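Local coordinates for protein tonb-dependent siderophore receptor (Acinetobacter baumannii, PDB 5FP1) that probably takes up ferric siderophores across the outer membrane in the first step of iron import, and may bind ferric enterobactin with micromolar affinity, at residues K676-Q681 with L712-K717; I47-I52 with A113-E118; R665-A670 with N683-S688; V201-S206 with Y221-T226; W582-G587 with A626-T631. All blocks are in the same frame, centred on the assembly; numbering follows the deposited sequence. Where two conformers were deposited one is given.

Interaction 1: K676-Q681 with L712-K717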
# COMPACT_ATOMS: atom_id res chain seq x y z
N LYS A 676 -5.38 -27.71 -23.06
CA LYS A 676 -6.21 -27.53 -21.87
C LYS A 676 -5.38 -27.15 -20.63
O LYS A 676 -5.91 -26.60 -19.68
CB LYS A 676 -7.03 -28.80 -21.58
CG LYS A 676 -6.19 -30.03 -21.25
CD LYS A 676 -7.04 -31.23 -20.86
CE LYS A 676 -7.99 -30.89 -19.73
NZ LYS A 676 -8.52 -32.11 -19.07
N ASN A 677 -4.10 -27.48 -20.65
CA ASN A 677 -3.22 -27.27 -19.52
C ASN A 677 -2.22 -26.11 -19.68
O ASN A 677 -1.55 -25.74 -18.71
CB ASN A 677 -2.41 -28.54 -19.26
CG ASN A 677 -3.29 -29.75 -19.00
OD1 ASN A 677 -3.40 -30.64 -19.83
ND2 ASN A 677 -3.94 -29.76 -17.84
N VAL A 678 -2.08 -25.59 -20.89
CA VAL A 678 -1.00 -24.67 -21.21
C VAL A 678 -1.49 -23.44 -21.95
O VAL A 678 -2.20 -23.55 -22.95
CB VAL A 678 0.11 -25.36 -22.03
CG1 VAL A 678 1.23 -24.39 -22.37
CG2 VAL A 678 0.67 -26.56 -21.29
N ASP A 679 -1.12 -22.26 -21.43
CA ASP A 679 -1.34 -20.98 -22.08
C ASP A 679 -0.00 -20.30 -22.40
O ASP A 679 1.02 -20.51 -21.73
CB ASP A 679 -2.11 -20.04 -21.16
CG ASP A 679 -3.53 -20.46 -20.94
OD1 ASP A 679 -4.03 -21.30 -21.73
OD2 ASP A 679 -4.14 -19.92 -19.99
N LEU A 680 -0.03 -19.47 -23.42
CA LEU A 680 1.05 -18.57 -23.70
C LEU A 680 0.43 -17.19 -23.53
O LEU A 680 -0.63 -16.91 -24.08
CB LEU A 680 1.55 -18.77 -25.12
CG LEU A 680 2.78 -17.98 -25.49
CD1 LEU A 680 3.99 -18.49 -24.71
CD2 LEU A 680 3.03 -18.07 -26.98
N GLN A 681 1.09 -16.33 -22.76
CA GLN A 681 0.54 -14.99 -22.50
C GLN A 681 1.61 -13.93 -22.69
O GLN A 681 2.71 -14.00 -22.10
CB GLN A 681 -0.10 -14.89 -21.09
CG GLN A 681 -0.77 -13.52 -20.85
CD GLN A 681 -1.50 -13.46 -19.52
OE1 GLN A 681 -2.29 -14.34 -19.18
NE2 GLN A 681 -1.21 -12.41 -18.73
N LEU A 712 6.67 -12.31 -21.88
CA LEU A 712 6.07 -13.49 -22.48
C LEU A 712 6.14 -14.62 -21.50
O LEU A 712 7.22 -14.94 -20.98
CB LEU A 712 6.79 -13.89 -23.77
CG LEU A 712 6.18 -15.11 -24.49
CD1 LEU A 712 4.81 -14.73 -25.02
CD2 LEU A 712 7.10 -15.56 -25.62
N ALA A 713 4.99 -15.25 -21.24
CA ALA A 713 4.91 -16.30 -20.25
C ALA A 713 4.29 -17.58 -20.82
O ALA A 713 3.33 -17.53 -21.59
CB ALA A 713 4.08 -15.85 -19.07
N VAL A 714 4.83 -18.70 -20.37
CA VAL A 714 4.19 -19.99 -20.48
C VAL A 714 3.62 -20.36 -19.12
O VAL A 714 4.37 -20.57 -18.18
CB VAL A 714 5.17 -21.11 -20.83
CG1 VAL A 714 4.40 -22.40 -21.01
CG2 VAL A 714 5.97 -20.75 -22.08
N ASN A 715 2.29 -20.44 -19.06
CA ASN A 715 1.56 -20.72 -17.85
C ASN A 715 0.97 -22.12 -17.94
O ASN A 715 0.38 -22.49 -18.97
CB ASN A 715 0.43 -19.69 -17.68
CG ASN A 715 0.98 -18.28 -17.55
OD1 ASN A 715 2.10 -18.12 -17.10
ND2 ASN A 715 0.24 -17.30 -18.02
N PHE A 716 1.13 -22.88 -16.87
CA PHE A 716 0.58 -24.23 -16.85
C PHE A 716 -0.32 -24.47 -15.66
O PHE A 716 -0.15 -23.88 -14.59
CB PHE A 716 1.67 -25.30 -17.00
CG PHE A 716 2.71 -25.30 -15.94
CD1 PHE A 716 2.53 -26.03 -14.77
CD2 PHE A 716 3.91 -24.63 -16.13
CE1 PHE A 716 3.52 -26.05 -13.78
CE2 PHE A 716 4.89 -24.64 -15.16
CZ PHE A 716 4.70 -25.36 -13.98
N LYS A 717 -1.30 -25.35 -15.87
CA LYS A 717 -2.34 -25.59 -14.90
C LYS A 717 -2.84 -27.02 -15.02
O LYS A 717 -3.47 -27.37 -16.01
CB LYS A 717 -3.47 -24.63 -15.17
CG LYS A 717 -4.57 -24.65 -14.13
CD LYS A 717 -5.46 -23.43 -14.27
CE LYS A 717 -4.63 -22.16 -14.41
NZ LYS A 717 -5.41 -20.92 -14.11
O HOH W 1 -2.51 -18.18 -18.44

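Interaction 2: I47-I52 with A113-E118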
# COMPACT_ATOMS: atom_id res chain seq x y z
N ILE A 47 -9.19 -5.99 -6.11
CA ILE A 47 -8.33 -6.32 -7.22
C ILE A 47 -8.37 -7.84 -7.36
O ILE A 47 -7.76 -8.58 -6.59
CB ILE A 47 -6.89 -5.84 -7.00
CG1 ILE A 47 -6.87 -4.36 -6.68
CG2 ILE A 47 -6.08 -6.09 -8.26
CD1 ILE A 47 -5.48 -3.84 -6.31
N SER A 48 -9.14 -8.32 -8.34
CA SER A 48 -9.48 -9.74 -8.39
C SER A 48 -8.32 -10.62 -8.89
O SER A 48 -7.40 -10.16 -9.56
CB SER A 48 -10.68 -9.94 -9.30
OG SER A 48 -10.34 -9.63 -10.63
N LYS A 49 -8.42 -11.90 -8.58
CA LYS A 49 -7.52 -12.93 -9.10
C LYS A 49 -7.38 -12.82 -10.61
O LYS A 49 -6.25 -12.84 -11.14
CB LYS A 49 -8.06 -14.30 -8.71
CG LYS A 49 -7.20 -15.48 -9.14
CD LYS A 49 -7.84 -16.77 -8.63
CE LYS A 49 -6.92 -17.98 -8.71
NZ LYS A 49 -6.82 -18.44 -10.10
N GLN A 50 -8.49 -12.66 -11.31
CA GLN A 50 -8.40 -12.66 -12.77
C GLN A 50 -7.72 -11.41 -13.28
O GLN A 50 -6.97 -11.46 -14.26
CB GLN A 50 -9.79 -12.81 -13.44
CG GLN A 50 -9.71 -13.02 -14.95
CD GLN A 50 -8.97 -14.28 -15.32
OE1 GLN A 50 -9.27 -15.35 -14.81
NE2 GLN A 50 -7.96 -14.16 -16.17
N LEU A 51 -7.97 -10.28 -12.64
CA LEU A 51 -7.29 -9.05 -13.02
C LEU A 51 -5.79 -9.19 -12.79
O LEU A 51 -4.99 -8.76 -13.62
CB LEU A 51 -7.85 -7.85 -12.26
CG LEU A 51 -7.29 -6.47 -12.62
CD1 LEU A 51 -7.52 -6.11 -14.09
CD2 LEU A 51 -7.93 -5.39 -11.77
N ILE A 52 -5.42 -9.79 -11.68
CA ILE A 52 -4.01 -10.02 -11.34
C ILE A 52 -3.37 -10.91 -12.42
O ILE A 52 -2.28 -10.62 -12.93
CB ILE A 52 -3.88 -10.61 -9.93
CG1 ILE A 52 -4.26 -9.54 -8.86
CG2 ILE A 52 -2.47 -11.12 -9.69
CD1 ILE A 52 -4.48 -10.11 -7.49
N ALA A 113 2.00 -14.81 -3.61
CA ALA A 113 1.15 -15.59 -2.72
C ALA A 113 -0.21 -14.96 -2.49
O ALA A 113 -0.91 -15.34 -1.56
CB ALA A 113 1.83 -15.79 -1.39
N VAL A 114 -0.57 -14.01 -3.34
CA VAL A 114 -1.79 -13.21 -3.15
C VAL A 114 -2.93 -13.71 -4.04
O VAL A 114 -2.79 -13.78 -5.25
CB VAL A 114 -1.54 -11.73 -3.45
CG1 VAL A 114 -2.82 -10.92 -3.31
CG2 VAL A 114 -0.48 -11.17 -2.54
N GLU A 115 -4.07 -14.01 -3.42
CA GLU A 115 -5.32 -14.35 -4.13
C GLU A 115 -6.00 -13.10 -4.71
O GLU A 115 -6.33 -13.02 -5.89
CB GLU A 115 -6.25 -15.02 -3.10
CG GLU A 115 -7.60 -15.49 -3.65
CD GLU A 115 -7.49 -16.77 -4.48
OE1 GLU A 115 -6.44 -17.46 -4.46
OE2 GLU A 115 -8.46 -17.10 -5.17
N GLN A 116 -6.21 -12.09 -3.85
CA GLN A 116 -6.82 -10.83 -4.24
C GLN A 116 -6.43 -9.74 -3.26
O GLN A 116 -5.92 -10.03 -2.20
CB GLN A 116 -8.36 -10.94 -4.29
CG GLN A 116 -9.01 -11.20 -2.96
CD GLN A 116 -10.39 -11.83 -3.08
OE1 GLN A 116 -10.65 -12.60 -4.00
NE2 GLN A 116 -11.26 -11.53 -2.13
N VAL A 117 -6.65 -8.48 -3.64
CA VAL A 117 -6.33 -7.35 -2.78
C VAL A 117 -7.64 -6.58 -2.56
O VAL A 117 -8.32 -6.22 -3.51
CB VAL A 117 -5.31 -6.40 -3.43
CG1 VAL A 117 -4.96 -5.29 -2.45
CG2 VAL A 117 -4.06 -7.14 -3.85
N GLU A 118 -7.98 -6.34 -1.30
CA GLU A 118 -9.20 -5.63 -0.97
C GLU A 118 -8.87 -4.25 -0.45
O GLU A 118 -8.18 -4.10 0.59
CB GLU A 118 -10.00 -6.42 0.06
CG GLU A 118 -10.34 -7.83 -0.42
CD GLU A 118 -11.32 -8.56 0.47
OE1 GLU A 118 -11.76 -8.00 1.52
OE2 GLU A 118 -11.63 -9.70 0.11
O HOH W 2 -10.63 -12.59 -6.72

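Interaction 3: R665-A670 with N683-S688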
# COMPACT_ATOMS: atom_id res chain seq x y z
N ARG A 665 -1.59 6.06 -19.43
CA ARG A 665 -0.68 4.96 -19.67
C ARG A 665 -1.52 3.81 -20.16
O ARG A 665 -2.55 3.51 -19.56
CB ARG A 665 0.03 4.56 -18.37
CG ARG A 665 0.72 3.21 -18.41
CD ARG A 665 0.36 2.37 -17.19
NE ARG A 665 0.78 0.97 -17.32
CZ ARG A 665 1.89 0.46 -16.81
NH1 ARG A 665 2.71 1.23 -16.11
NH2 ARG A 665 2.17 -0.82 -16.97
N TYR A 666 -1.08 3.18 -21.25
CA TYR A 666 -1.80 2.05 -21.85
C TYR A 666 -1.10 0.72 -21.66
O TYR A 666 0.13 0.64 -21.57
CB TYR A 666 -1.96 2.29 -23.36
CG TYR A 666 -2.66 3.59 -23.66
CD1 TYR A 666 -4.03 3.69 -23.55
CD2 TYR A 666 -1.95 4.71 -24.03
CE1 TYR A 666 -4.68 4.88 -23.81
CE2 TYR A 666 -2.59 5.90 -24.27
CZ TYR A 666 -3.95 5.97 -24.18
OH TYR A 666 -4.59 7.16 -24.42
N ASP A 667 -1.89 -0.34 -21.63
CA ASP A 667 -1.38 -1.69 -21.55
C ASP A 667 -2.14 -2.61 -22.51
O ASP A 667 -3.29 -2.33 -22.86
CB ASP A 667 -1.50 -2.22 -20.13
CG ASP A 667 -0.67 -1.40 -19.15
OD1 ASP A 667 0.58 -1.47 -19.23
OD2 ASP A 667 -1.25 -0.66 -18.33
N ALA A 668 -1.50 -3.69 -22.90
CA ALA A 668 -2.18 -4.71 -23.70
C ALA A 668 -1.77 -6.10 -23.33
O ALA A 668 -0.69 -6.32 -22.77
CB ALA A 668 -1.94 -4.45 -25.18
N MET A 669 -2.63 -7.06 -23.68
CA MET A 669 -2.37 -8.43 -23.38
C MET A 669 -2.97 -9.36 -24.48
O MET A 669 -3.98 -9.05 -25.07
CB MET A 669 -3.00 -8.77 -22.03
CG MET A 669 -2.75 -10.16 -21.50
SD MET A 669 -3.98 -11.39 -22.02
CE MET A 669 -5.42 -10.85 -21.11
N ALA A 670 -2.34 -10.51 -24.67
CA ALA A 670 -2.91 -11.60 -25.44
C ALA A 670 -2.56 -12.92 -24.78
O ALA A 670 -1.41 -13.17 -24.44
CB ALA A 670 -2.37 -11.57 -26.87
N ASN A 683 2.27 -9.88 -22.45
CA ASN A 683 1.86 -8.59 -21.89
C ASN A 683 2.78 -7.49 -22.41
O ASN A 683 3.99 -7.63 -22.38
CB ASN A 683 1.94 -8.64 -20.35
CG ASN A 683 0.75 -9.34 -19.73
OD1 ASN A 683 0.76 -10.56 -19.53
ND2 ASN A 683 -0.27 -8.56 -19.39
N ILE A 684 2.18 -6.40 -22.88
CA ILE A 684 2.92 -5.23 -23.23
C ILE A 684 2.48 -4.11 -22.28
O ILE A 684 1.31 -3.73 -22.24
CB ILE A 684 2.71 -4.83 -24.70
CG1 ILE A 684 3.19 -5.97 -25.60
CG2 ILE A 684 3.50 -3.56 -25.01
CD1 ILE A 684 2.94 -5.71 -27.07
N ASN A 685 3.43 -3.62 -21.51
CA ASN A 685 3.16 -2.64 -20.46
C ASN A 685 3.65 -1.27 -20.85
O ASN A 685 4.73 -1.12 -21.42
CB ASN A 685 3.85 -3.10 -19.18
CG ASN A 685 3.42 -4.50 -18.78
OD1 ASN A 685 2.23 -4.76 -18.64
ND2 ASN A 685 4.37 -5.41 -18.65
N ASN A 686 2.85 -0.25 -20.53
CA ASN A 686 3.15 1.13 -20.91
C ASN A 686 3.46 1.14 -22.40
O ASN A 686 4.55 1.51 -22.85
CB ASN A 686 4.30 1.71 -20.09
CG ASN A 686 4.47 3.19 -20.31
OD1 ASN A 686 3.69 3.84 -21.00
ND2 ASN A 686 5.50 3.76 -19.66
N LEU A 687 2.44 0.77 -23.13
CA LEU A 687 2.45 0.51 -24.56
C LEU A 687 2.91 1.70 -25.37
O LEU A 687 3.57 1.55 -26.40
CB LEU A 687 1.01 0.14 -24.92
CG LEU A 687 0.56 -0.53 -26.19
CD1 LEU A 687 1.30 -1.83 -26.40
CD2 LEU A 687 -0.94 -0.78 -26.04
N SER A 688 2.59 2.91 -24.94
CA SER A 688 3.04 4.10 -25.66
C SER A 688 4.40 4.63 -25.18
O SER A 688 4.83 5.67 -25.63
CB SER A 688 1.99 5.21 -25.57
OG SER A 688 1.86 5.70 -24.24
O HOH W 3 1.45 3.92 -22.50
O HOH W 4 -0.19 -5.68 -19.98

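Interaction 4: V201-S206 with Y221-T226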
# COMPACT_ATOMS: atom_id res chain seq x y z
N VAL A 201 13.38 -13.87 -4.04
CA VAL A 201 12.96 -15.26 -3.92
C VAL A 201 11.98 -15.36 -2.76
O VAL A 201 12.11 -14.66 -1.74
CB VAL A 201 14.20 -16.15 -3.68
CG1 VAL A 201 13.82 -17.55 -3.22
CG2 VAL A 201 15.05 -16.20 -4.95
N GLY A 202 10.97 -16.21 -2.92
CA GLY A 202 10.01 -16.43 -1.87
C GLY A 202 9.46 -17.84 -1.84
O GLY A 202 9.51 -18.58 -2.83
N ILE A 203 8.89 -18.18 -0.70
CA ILE A 203 8.19 -19.43 -0.55
C ILE A 203 7.05 -19.21 0.43
O ILE A 203 7.16 -18.42 1.39
CB ILE A 203 9.17 -20.55 -0.08
CG1 ILE A 203 8.49 -21.93 -0.12
CG2 ILE A 203 9.68 -20.27 1.31
CD1 ILE A 203 9.49 -23.07 0.03
N ALA A 204 5.93 -19.90 0.19
CA ALA A 204 4.74 -19.78 1.02
C ALA A 204 4.05 -21.13 1.14
O ALA A 204 3.13 -21.40 0.38
CB ALA A 204 3.75 -18.80 0.41
N PRO A 205 4.50 -21.96 2.07
CA PRO A 205 3.87 -23.24 2.36
C PRO A 205 2.80 -23.15 3.43
O PRO A 205 2.95 -22.43 4.44
CB PRO A 205 5.03 -24.06 2.87
CG PRO A 205 5.92 -23.07 3.55
CD PRO A 205 5.69 -21.74 2.91
N SER A 206 1.72 -23.91 3.26
CA SER A 206 0.74 -24.03 4.31
C SER A 206 0.10 -25.43 4.37
O SER A 206 0.14 -26.17 3.39
CB SER A 206 -0.35 -22.98 4.12
OG SER A 206 -0.92 -23.11 2.87
N TYR A 221 3.09 -20.25 6.45
CA TYR A 221 4.34 -19.54 6.54
C TYR A 221 4.54 -18.82 5.24
O TYR A 221 4.14 -19.31 4.17
CB TYR A 221 5.48 -20.55 6.77
CG TYR A 221 6.87 -19.98 6.71
CD1 TYR A 221 7.32 -19.06 7.67
CD2 TYR A 221 7.78 -20.38 5.73
CE1 TYR A 221 8.61 -18.55 7.63
CE2 TYR A 221 9.07 -19.87 5.69
CZ TYR A 221 9.47 -18.95 6.63
OH TYR A 221 10.77 -18.45 6.61
N TYR A 222 5.15 -17.64 5.33
CA TYR A 222 5.44 -16.82 4.18
C TYR A 222 6.86 -16.28 4.35
O TYR A 222 7.24 -15.83 5.43
CB TYR A 222 4.46 -15.64 4.09
CG TYR A 222 4.71 -14.73 2.91
CD1 TYR A 222 4.30 -15.08 1.64
CD2 TYR A 222 5.38 -13.51 3.06
CE1 TYR A 222 4.53 -14.26 0.55
CE2 TYR A 222 5.62 -12.69 1.97
CZ TYR A 222 5.19 -13.06 0.72
OH TYR A 222 5.40 -12.23 -0.38
N TYR A 223 7.61 -16.32 3.27
CA TYR A 223 8.98 -15.83 3.24
C TYR A 223 9.23 -15.15 1.92
O TYR A 223 8.90 -15.68 0.85
CB TYR A 223 9.98 -16.98 3.38
CG TYR A 223 11.41 -16.65 2.93
CD1 TYR A 223 12.29 -15.99 3.78
CD2 TYR A 223 11.87 -17.02 1.68
CE1 TYR A 223 13.59 -15.71 3.39
CE2 TYR A 223 13.18 -16.76 1.27
CZ TYR A 223 14.04 -16.11 2.13
OH TYR A 223 15.34 -15.85 1.71
N LEU A 224 9.83 -13.97 2.00
CA LEU A 224 10.30 -13.24 0.85
C LEU A 224 11.57 -12.50 1.17
O LEU A 224 11.67 -11.81 2.23
CB LEU A 224 9.25 -12.22 0.39
CG LEU A 224 9.60 -11.45 -0.89
CD1 LEU A 224 9.47 -12.32 -2.11
CD2 LEU A 224 8.72 -10.21 -1.06
N GLN A 225 12.55 -12.61 0.28
CA GLN A 225 13.82 -11.95 0.48
C GLN A 225 14.27 -11.30 -0.80
O GLN A 225 14.18 -11.91 -1.88
CB GLN A 225 14.89 -12.95 1.00
CG GLN A 225 16.16 -12.24 1.45
CD GLN A 225 17.10 -13.09 2.31
OE1 GLN A 225 16.75 -14.17 2.83
NE2 GLN A 225 18.31 -12.58 2.49
N THR A 226 14.71 -10.04 -0.70
CA THR A 226 15.07 -9.25 -1.87
C THR A 226 16.51 -8.79 -1.81
O THR A 226 17.11 -8.68 -0.73
CB THR A 226 14.22 -7.96 -2.01
OG1 THR A 226 14.68 -7.00 -1.04
CG2 THR A 226 12.76 -8.23 -1.79

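Interaction 5: W582-G587 with A626-T631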
# COMPACT_ATOMS: atom_id res chain seq x y z
N TRP A 582 -16.87 -10.81 -23.36
CA TRP A 582 -16.36 -9.47 -23.07
C TRP A 582 -16.44 -9.13 -21.57
O TRP A 582 -17.53 -9.13 -20.97
CB TRP A 582 -17.18 -8.48 -23.88
CG TRP A 582 -16.73 -7.09 -23.82
CD1 TRP A 582 -15.52 -6.63 -23.36
CD2 TRP A 582 -17.45 -5.94 -24.26
NE1 TRP A 582 -15.47 -5.26 -23.48
CE2 TRP A 582 -16.64 -4.81 -24.03
CE3 TRP A 582 -18.72 -5.75 -24.82
CZ2 TRP A 582 -17.04 -3.52 -24.35
CZ3 TRP A 582 -19.12 -4.46 -25.13
CH2 TRP A 582 -18.28 -3.37 -24.89
N ASN A 583 -15.30 -8.87 -20.94
CA ASN A 583 -15.31 -8.49 -19.52
C ASN A 583 -14.67 -7.14 -19.26
O ASN A 583 -14.04 -6.54 -20.16
CB ASN A 583 -14.75 -9.58 -18.63
CG ASN A 583 -13.29 -9.85 -18.88
OD1 ASN A 583 -12.65 -9.20 -19.72
ND2 ASN A 583 -12.76 -10.85 -18.17
N ILE A 584 -14.91 -6.61 -18.06
CA ILE A 584 -14.49 -5.25 -17.78
C ILE A 584 -14.22 -5.04 -16.29
O ILE A 584 -14.88 -5.62 -15.42
CB ILE A 584 -15.54 -4.24 -18.29
CG1 ILE A 584 -14.96 -2.82 -18.32
CG2 ILE A 584 -16.80 -4.31 -17.46
CD1 ILE A 584 -15.89 -1.78 -18.88
N SER A 585 -13.20 -4.22 -16.02
CA SER A 585 -12.97 -3.68 -14.67
C SER A 585 -12.61 -2.23 -14.88
O SER A 585 -11.59 -1.93 -15.52
CB SER A 585 -11.85 -4.45 -13.96
OG SER A 585 -11.66 -3.99 -12.61
N ALA A 586 -13.45 -1.33 -14.37
CA ALA A 586 -13.28 0.07 -14.62
C ALA A 586 -13.62 0.89 -13.41
O ALA A 586 -14.44 0.49 -12.58
CB ALA A 586 -14.14 0.53 -15.79
N GLY A 587 -13.00 2.05 -13.33
CA GLY A 587 -13.24 2.96 -12.22
C GLY A 587 -13.00 4.41 -12.55
O GLY A 587 -12.18 4.73 -13.39
N ALA A 626 -8.87 7.73 -13.45
CA ALA A 626 -9.71 6.67 -14.01
C ALA A 626 -8.88 5.52 -14.51
O ALA A 626 -7.74 5.71 -14.93
CB ALA A 626 -10.58 7.20 -15.14
N THR A 627 -9.42 4.30 -14.42
CA THR A 627 -8.74 3.15 -14.95
C THR A 627 -9.75 2.27 -15.67
O THR A 627 -10.96 2.23 -15.35
CB THR A 627 -8.03 2.29 -13.89
OG1 THR A 627 -9.01 1.64 -13.06
CG2 THR A 627 -7.06 3.12 -12.98
N LEU A 628 -9.22 1.54 -16.63
CA LEU A 628 -10.04 0.62 -17.44
C LEU A 628 -9.18 -0.57 -17.83
O LEU A 628 -8.05 -0.40 -18.32
CB LEU A 628 -10.57 1.34 -18.67
CG LEU A 628 -11.18 0.44 -19.77
CD1 LEU A 628 -12.48 -0.12 -19.29
CD2 LEU A 628 -11.40 1.26 -21.03
N TRP A 629 -9.72 -1.76 -17.59
CA TRP A 629 -9.17 -2.99 -18.13
C TRP A 629 -10.32 -3.76 -18.77
O TRP A 629 -11.34 -3.97 -18.13
CB TRP A 629 -8.56 -3.85 -17.05
CG TRP A 629 -8.00 -5.10 -17.59
CD1 TRP A 629 -8.51 -6.35 -17.48
CD2 TRP A 629 -6.81 -5.23 -18.37
NE1 TRP A 629 -7.73 -7.25 -18.14
CE2 TRP A 629 -6.67 -6.59 -18.70
CE3 TRP A 629 -5.85 -4.32 -18.84
CZ2 TRP A 629 -5.61 -7.07 -19.48
CZ3 TRP A 629 -4.79 -4.80 -19.60
CH2 TRP A 629 -4.69 -6.16 -19.92
N THR A 630 -10.16 -4.15 -20.03
CA THR A 630 -11.18 -4.91 -20.70
C THR A 630 -10.58 -5.98 -21.60
O THR A 630 -9.52 -5.78 -22.20
CB THR A 630 -12.15 -3.97 -21.45
OG1 THR A 630 -13.27 -4.74 -21.92
CG2 THR A 630 -11.48 -3.24 -22.59
N THR A 631 -11.23 -7.15 -21.63
CA THR A 631 -10.77 -8.25 -22.46
C THR A 631 -11.90 -8.84 -23.29
O THR A 631 -13.08 -8.77 -22.91
CB THR A 631 -10.07 -9.37 -21.68
OG1 THR A 631 -11.03 -10.20 -21.03
CG2 THR A 631 -9.08 -8.79 -20.63
O HOH W 5 -10.01 -11.54 -18.64
O HOH W 6 -8.91 -1.19 -14.19

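Interaction 1: K676-Q681 with L712-K717
Asp679 and Asn715 form an antiparallel hydrogen-bonded pair, and each backbone N donates to the other's O. Gln681 and Ala713 pair in the same way; Ala713 N lies 2.7 Å from Gln681 O. Just before strand 678-681, Asn677 O still accepts from Lys717 N. The side chain of Asn677 adds a further bond. Asn677 ND2 donates to Lys717 O at 3.0 Å, in the amide plane and almost straight (174°).

On the face of Asp679 and Asn715 the polar ends meet through water. Asp679 OD2 receives a bond from this water at 2.8 Å, and Asn715 ND2 donates to it at 2.9 Å. The other oxygens bond to further residues: Asp679 OD1 to Asn673 ND2, Asn715 OD1 to Ser153 OG. Gln681 OE1 accepts from Arg671.

On the other face the contact is apolar. With CG anti to the backbone N (chi1 -174°), Leu680 carries its branch across: Leu680 CD1 lies 4.0 Å from Val714 CG2, and Leu680 CG is 3.9 Å from Leu712 CD1. Val678 CG1 meets Val714 CG1 at 4.0 Å.

The contact joins the last two barrel strands. On its other side strand 709-717 pairs with the first, 149-157, closing the barrel. These are antiparallel neighbours next to the closure of a TonB-dependent receptor barrel.

Interaction 2: I47-I52 with A113-E118
Ile47 and Val117 make one antiparallel hydrogen-bonded pair, with CA atoms 5.0 Å apart. Ile47 N donates to Val117 O at 2.8 Å, and Val117 N returns a longer bond to Ile47 O at 3.2 Å. After Ile47 the chain enters the helix that starts at Lys49. Ser48 is its N-cap: Ser48 OG accepts from Leu51 N at 3.2 Å.

The side chains of Ile47 and Val117 lie side by side and point the same way; Ile47 CD1 is 3.9 Å from Val117 CB. Ile52 CD1 rests against Glu115 O at 3.8 Å. The aliphatic part of Lys49 passes the Glu115 carboxylate; Lys49 CD is 3.5 Å from Glu115 OE2. Lys49 NZ instead forms a salt bridge with Glu53 OE2.

A water joins the helix start to the strand. It accepts from Lys49 N and donates to Gln116 OE1 at 2.7 Å. Gln116 NE2 donates to Glu118 OE2 on its anti lone pair.

Strand 43-47 is the edge of the mixed sheet of the plug domain, the globular domain characteristic of TonB-dependent receptors.

Interaction 3: R665-A670 with N683-S688
Asp667 OD1 accepts two hydrogen bonds. Asn686 N approaches it across the contact at 2.9 Å, from above the carboxylate plane. Arg665 and Asp667 form a side-on salt bridge: Arg665 NE donates to Asp667 OD2 at 2.8 Å, on the syn lone pair, and Arg665 NH2 meets Asp667 OD1 on the syn side. Asn686 CB sits over one face of this guanidinium. The chain of Arg665 bends at chi2 (-131°), which turns the group back beside Asp667.

Ala668 and Ile684 form an antiparallel hydrogen-bonded pair. Past Asn685 the second segment leaves the strand, and Asn686 has positive phi (50°). Leu687 N then donates to Tyr666 O at 2.8 Å.

One water bridges the segments: it accepts from Tyr666 N and Ser688 N and donates to Asn686 OD1 at 2.7 Å. Asn686 ND2 donates to Glu706 O and Lys690 O.

On the Ala668 face, Leu687 CD2 touches Ala668 CB at 3.9 Å. On the face of Asp667, Met669 CG packs on Asn683 ND2 at 3.6 Å. Asn683 ND2 also donates to Asp54 O of the plug, and Asn683 OD1 accepts from Gln681 NE2.

This is the barrel hairpin of strands 659-673 and 678-685. The carboxylate of Asp667 ties Arg665 to the turn at Asn686, and the paired arginine would probably favour its ionised form.

Interaction 4: V201-S206 with Y221-T226
The hairpin of strands 197-209 and 215-226 is part of the receptor's transmembrane beta-barrel. Val201 with Gln225 and Ile203 with Tyr223 are antiparallel hydrogen-bonded pairs, both bonds being present in each. Between them Gly202 faces Leu224, and their CA atoms are only 4.2 Å apart. Gly202 CA lies 3.0 Å from Tyr223 O, and the strands come close here.

At Pro205 the pairing changes. Proline has no N-H to give, so Tyr221 N donates to Pro205 O at 3.0 Å without a return bond. The ring of Pro205 lies alongside Tyr221; Pro205 CD is 3.8 Å from Tyr221 CD2, at the edge of the ring. Tyr221 OH bonds to His270.

Ile203 CG2 touches Tyr223 CB at 3.9 Å. On the other face Ala204 CB meets Tyr222 CD1 at 4.0 Å, and Leu224 CD1 reaches back to Val201 O at 3.5 Å. Tyr222 also meets the ring of Phe112 in the plug.

Backbone bonds therefore hold the strands together, while aliphatic groups meet the tyrosines chiefly by van der Waals packing.

Interaction 5: W582-G587 with A626-T631
Asn583 O accepts from two donors of the facing strand. Thr630 OG1 donates to it at 2.6 Å, nearly along the C=O axis, and Thr631 N does so at 3.2 Å from above the carbonyl plane. The same Thr630 OG1 accepts from Trp582 NE1 at 2.7 Å, close to the indole plane. Thr630 OG1 is anti to the backbone N (chi1 -171°), and this brings it to the indole's edge.

A water accepts from Asn583 ND2 and donates to Thr631 OG1 at 2.9 Å. A second water donates to Ser585 O and Thr627 OG1.

The strands are antiparallel neighbours in the beta-barrel of this receptor family. Two-way backbone bonds join Ser585 to Trp629 and Gly587 to Thr627.

On the face of Thr630, Leu628 CD1 packs against Ile584 CG1 at 3.8 Å and Ala586 CB at 3.9 Å. Ala626 touches a bound C8E detergent. The face of Trp629 meets the plug instead: Trp629 NE1 donates to Asp54, and Thr627 OG1 bonds to Thr66 O.

Overall arrangement
Interactions 1, 3, 4 and 5 join antiparallel strands of the barrel, while interaction 2 lies within the plug. Interactions 1 and 4 are surface contacts; 2, 3 and 5 are partly buried. Interactions 1 and 3 share strand 678-685 and touch where Gln681 packs on Met669 and Ala670. Interaction 5 meets interaction 3 through Trp629 against Met669 CB. Interaction 2 itself touches interactions 4 and 5: Leu51 packs on Trp629, and Ala113 on Tyr222 and Ala204. A salt bridge marks interaction 3, and threonine hydroxyls mark interaction 5. Interaction 4 adds tyrosine packing to its backbone bonds. Interactions 4 and 5 are farthest apart, their centres about 31 Å from each other.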